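Local atomic coordinates of amino acid ABC transporter, binding protein (Thermus thermophilus, PDB entry 3VV5), a protein that binds amino acids such as the lysine analogue (S)-2-aminoethyl-L-cysteine as the solute-binding component of an ABC transporter and probably delivers them for uptake. Residues Gln25-Lys33 / Asn225-Arg234. Residues are numbered along the deposited sequence; the frame is centred on the assembly and turned at random.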
loop_
_atom_site.group_PDB
_atom_site.type_symbol
_atom_site.label_atom_id
_atom_site.label_comp_id
_atom_site.label_asym_id
_atom_site.label_seq_id
_atom_site.Cartn_x
_atom_site.Cartn_y
_atom_site.Cartn_z
ATOM N N GLN A 25 -20.923 -9.402 -5.252
ATOM C CA GLN A 25 -22.018 -8.627 -4.657
ATOM C C GLN A 25 -21.442 -7.699 -3.582
ATOM O O GLN A 25 -20.497 -8.075 -2.870
ATOM C CB GLN A 25 -23.085 -9.536 -4.032
ATOM C CG GLN A 25 -24.479 -8.897 -3.974
ATOM C CD GLN A 25 -25.102 -8.920 -2.572
ATOM O OE1 GLN A 25 -25.016 -9.918 -1.846
ATOM N NE2 GLN A 25 -25.744 -7.810 -2.195
ATOM N N VAL A 26 -21.993 -6.493 -3.473
ATOM C CA VAL A 26 -21.643 -5.594 -2.367
ATOM C C VAL A 26 -22.467 -6.050 -1.152
ATOM O O VAL A 26 -23.698 -6.016 -1.184
ATOM C CB VAL A 26 -21.896 -4.109 -2.726
ATOM C CG1 VAL A 26 -21.432 -3.171 -1.601
ATOM C CG2 VAL A 26 -21.205 -3.741 -4.037
ATOM N N ARG A 27 -21.791 -6.517 -0.104
ATOM C CA ARG A 27 -22.477 -7.078 1.053
ATOM C C ARG A 27 -22.372 -6.151 2.260
ATOM O O ARG A 27 -21.305 -5.640 2.570
ATOM C CB ARG A 27 -21.914 -8.456 1.420
ATOM C CG ARG A 27 -21.798 -9.480 0.281
ATOM C CD ARG A 27 -21.531 -10.892 0.842
ATOM N NE ARG A 27 -20.178 -11.020 1.379
ATOM C CZ ARG A 27 -19.793 -11.925 2.279
ATOM N NH1 ARG A 27 -18.531 -11.950 2.691
ATOM N NH2 ARG A 27 -20.657 -12.805 2.776
ATOM N N SER A 28 -23.490 -5.949 2.951
ATOM C CA SER A 28 -23.489 -5.183 4.193
ATOM C C SER A 28 -22.836 -6.006 5.299
ATOM O O SER A 28 -22.689 -7.229 5.171
ATOM C CB SER A 28 -24.921 -4.867 4.601
ATOM O OG SER A 28 -25.477 -6.034 5.179
ATOM N N PHE A 29 -22.488 -5.344 6.402
ATOM C CA PHE A 29 -21.810 -6.008 7.511
ATOM C C PHE A 29 -22.632 -7.153 8.103
ATOM O O PHE A 29 -22.095 -8.220 8.425
ATOM C CB PHE A 29 -21.446 -5.014 8.623
ATOM C CG PHE A 29 -20.823 -5.675 9.819
ATOM C CD1 PHE A 29 -19.574 -6.276 9.717
ATOM C CD2 PHE A 29 -21.506 -5.739 11.033
ATOM C CE1 PHE A 29 -18.992 -6.937 10.811
ATOM C CE2 PHE A 29 -20.947 -6.373 12.137
ATOM C CZ PHE A 29 -19.682 -6.986 12.026
ATOM N N GLU A 30 -23.926 -6.895 8.286
ATOM C CA GLU A 30 -24.874 -7.890 8.777
ATOM C C GLU A 30 -24.885 -9.166 7.881
ATOM O O GLU A 30 -24.837 -10.306 8.377
ATOM C CB GLU A 30 -26.275 -7.251 8.963
ATOM C CG GLU A 30 -26.690 -6.114 7.937
ATOM C CD GLU A 30 -26.639 -4.667 8.510
ATOM O OE1 GLU A 30 -27.187 -4.419 9.605
ATOM O OE2 GLU A 30 -26.080 -3.765 7.856
ATOM N N GLU A 31 -24.880 -8.960 6.574
ATOM C CA GLU A 31 -24.773 -10.053 5.597
ATOM C C GLU A 31 -23.450 -10.823 5.669
ATOM O O GLU A 31 -23.449 -12.046 5.633
ATOM C CB GLU A 31 -24.995 -9.528 4.191
ATOM C CG GLU A 31 -26.453 -9.196 3.911
ATOM C CD GLU A 31 -26.622 -7.927 3.105
ATOM O OE1 GLU A 31 -25.897 -7.756 2.095
ATOM O OE2 GLU A 31 -27.484 -7.098 3.493
ATOM N N ILE A 32 -22.337 -10.101 5.773
ATOM C CA ILE A 32 -21.021 -10.719 5.954
ATOM C C ILE A 32 -21.015 -11.520 7.257
ATOM O O ILE A 32 -20.629 -12.673 7.270
ATOM C CB ILE A 32 -19.895 -9.650 5.895
ATOM C CG1 ILE A 32 -19.810 -9.073 4.472
ATOM C CG2 ILE A 32 -18.552 -10.245 6.314
ATOM C CD1 ILE A 32 -19.309 -7.635 4.350
ATOM N N LYS A 33 -21.497 -10.909 8.330
ATOM C CA LYS A 33 -21.618 -11.548 9.642
ATOM C C LYS A 33 -22.220 -12.966 9.603
ATOM O O LYS A 33 -21.632 -13.937 10.090
ATOM C CB LYS A 33 -22.494 -10.672 10.530
ATOM C CG LYS A 33 -22.003 -10.394 11.936
ATOM C CD LYS A 33 -21.542 -11.627 12.704
ATOM C CE LYS A 33 -20.022 -11.676 12.733
ATOM N NZ LYS A 33 -19.503 -12.200 14.022
ATOM N N ASN A 225 -21.094 1.517 0.646
ATOM C CA ASN A 225 -21.213 0.422 1.621
ATOM C C ASN A 225 -20.936 0.924 3.042
ATOM O O ASN A 225 -19.955 0.506 3.705
ATOM C CB ASN A 225 -20.327 -0.792 1.249
ATOM C CG ASN A 225 -20.633 -2.032 2.100
ATOM O OD1 ASN A 225 -21.459 -1.995 3.020
ATOM N ND2 ASN A 225 -19.970 -3.133 1.786
ATOM N N LYS A 226 -21.817 1.817 3.511
ATOM C CA LYS A 226 -21.631 2.497 4.803
ATOM C C LYS A 226 -21.730 1.519 5.977
ATOM O O LYS A 226 -21.130 1.740 7.022
ATOM C CB LYS A 226 -22.618 3.674 4.948
ATOM C CG LYS A 226 -22.357 4.858 3.982
ATOM C CD LYS A 226 -21.026 5.582 4.334
ATOM C CE LYS A 226 -20.781 6.904 3.567
ATOM N NZ LYS A 226 -20.894 6.783 2.074
ATOM N N SER A 227 -22.483 0.433 5.796
ATOM C CA SER A 227 -22.588 -0.632 6.794
ATOM C C SER A 227 -21.213 -1.239 7.115
ATOM O O SER A 227 -20.768 -1.229 8.279
ATOM C CB SER A 227 -23.547 -1.726 6.290
ATOM O OG SER A 227 -23.632 -2.751 7.252
ATOM N N LEU A 228 -20.528 -1.738 6.085
ATOM C CA LEU A 228 -19.183 -2.285 6.286
ATOM C C LEU A 228 -18.190 -1.216 6.709
ATOM O O LEU A 228 -17.365 -1.462 7.596
ATOM C CB LEU A 228 -18.674 -3.054 5.053
ATOM C CG LEU A 228 -17.331 -3.799 5.175
ATOM C CD1 LEU A 228 -17.241 -4.665 6.432
ATOM C CD2 LEU A 228 -17.075 -4.676 3.961
ATOM N N LEU A 229 -18.264 -0.031 6.085
ATOM C CA LEU A 229 -17.411 1.105 6.459
ATOM C C LEU A 229 -17.410 1.381 7.984
ATOM O O LEU A 229 -16.329 1.496 8.612
ATOM C CB LEU A 229 -17.802 2.380 5.676
ATOM C CG LEU A 229 -16.867 3.600 5.794
ATOM C CD1 LEU A 229 -15.479 3.315 5.186
ATOM C CD2 LEU A 229 -17.477 4.811 5.145
ATOM N N ASP A 230 -18.608 1.481 8.566
ATOM C CA ASP A 230 -18.721 1.684 10.014
ATOM C C ASP A 230 -18.030 0.550 10.784
ATOM O O ASP A 230 -17.243 0.814 11.701
ATOM C CB ASP A 230 -20.185 1.847 10.466
ATOM C CG ASP A 230 -20.317 2.171 11.972
ATOM O OD1 ASP A 230 -19.449 2.886 12.535
ATOM O OD2 ASP A 230 -21.298 1.692 12.602
ATOM N N ALA A 231 -18.301 -0.702 10.411
ATOM C CA ALA A 231 -17.688 -1.849 11.114
ATOM C C ALA A 231 -16.165 -1.855 11.024
ATOM O O ALA A 231 -15.486 -2.127 12.015
ATOM C CB ALA A 231 -18.250 -3.178 10.612
ATOM N N LEU A 232 -15.616 -1.538 9.847
ATOM C CA LEU A 232 -14.163 -1.526 9.715
ATOM C C LEU A 232 -13.558 -0.378 10.511
ATOM O O LEU A 232 -12.530 -0.559 11.180
ATOM C CB LEU A 232 -13.712 -1.489 8.235
ATOM C CG LEU A 232 -14.125 -2.710 7.398
ATOM C CD1 LEU A 232 -13.803 -2.448 5.901
ATOM C CD2 LEU A 232 -13.399 -3.962 7.850
ATOM N N ASN A 233 -14.188 0.786 10.465
ATOM C CA ASN A 233 -13.728 1.923 11.270
ATOM C C ASN A 233 -13.739 1.609 12.759
ATOM O O ASN A 233 -12.815 1.983 13.500
ATOM C CB ASN A 233 -14.586 3.171 10.982
ATOM C CG ASN A 233 -14.096 3.937 9.765
ATOM O OD1 ASN A 233 -12.894 3.991 9.489
ATOM N ND2 ASN A 233 -15.019 4.525 9.041
ATOM N N ARG A 234 -14.807 0.952 13.202
ATOM C CA ARG A 234 -14.947 0.607 14.607
ATOM C C ARG A 234 -13.815 -0.338 15.060
ATOM O O ARG A 234 -13.135 -0.073 16.052
ATOM C CB ARG A 234 -16.318 -0.006 14.903
ATOM C CG ARG A 234 -16.416 -0.543 16.362
ATOM C CD ARG A 234 -17.763 -1.168 16.724
ATOM N NE ARG A 234 -18.028 -2.422 15.997
ATOM C CZ ARG A 234 -18.848 -2.530 14.949
ATOM N NH1 ARG A 234 -19.050 -3.717 14.373
ATOM N NH2 ARG A 234 -19.476 -1.457 14.472
#
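Ser-227, in the first turn of helix 226-242, joins two residues at the start of helix 29-35 through one hydroxyl. Its OG lies anti to the backbone N (chi1 179°), which turns it across to the other helix: there it accepts from the backbone N of Phe-29 at 3.0 Å and donates to Glu-30 OE2 at 2.7 Å. The carboxylate reaches back by a bend at chi2 and is met from above its plane.

A second polar link comes from Asn-225, whose amide serves both segments. Asn-225 ND2 donates to the carbonyl O of Arg-27 at 2.9 Å, approaching from above the carbonyl plane, while OD1 accepts from Leu-228 N and N-caps its own helix. These two bonds fix the flip of the amide, and Val-26 CG1 packs alongside ND2. The facing helix start is likewise closed, by a capping box between Ser-28 and Glu-31.

Apolar packing continues from these caps. Phe-29 is a knob among Ser-227, Leu-228, Ala-231 and Arg-234; Ala-231 CB lies over one ring face, 3.8 Å from the centroid, in a CH-pi contact. NH1 of Arg-234 comes within 4.0 Å of Phe-29 CE2, which meets the guanidinium at its edge; with Arg-234 CZ 5.7 Å from the Phe-29 ring centroid, any cation-pi attraction is weak at most. Deeper in, Ile-32 CD1 meets Leu-228 CD2 at 3.7 Å, and both residues rest on Ile-38 of strand 37-42.

The axes of segments 29-33 and 226-234 lie 73° apart. No l-thialysine pocket residue takes part: in this family 3 solute-binding protein, two N-capped helix starts pack knobs-into-holes against strands 37-42 and 206-222.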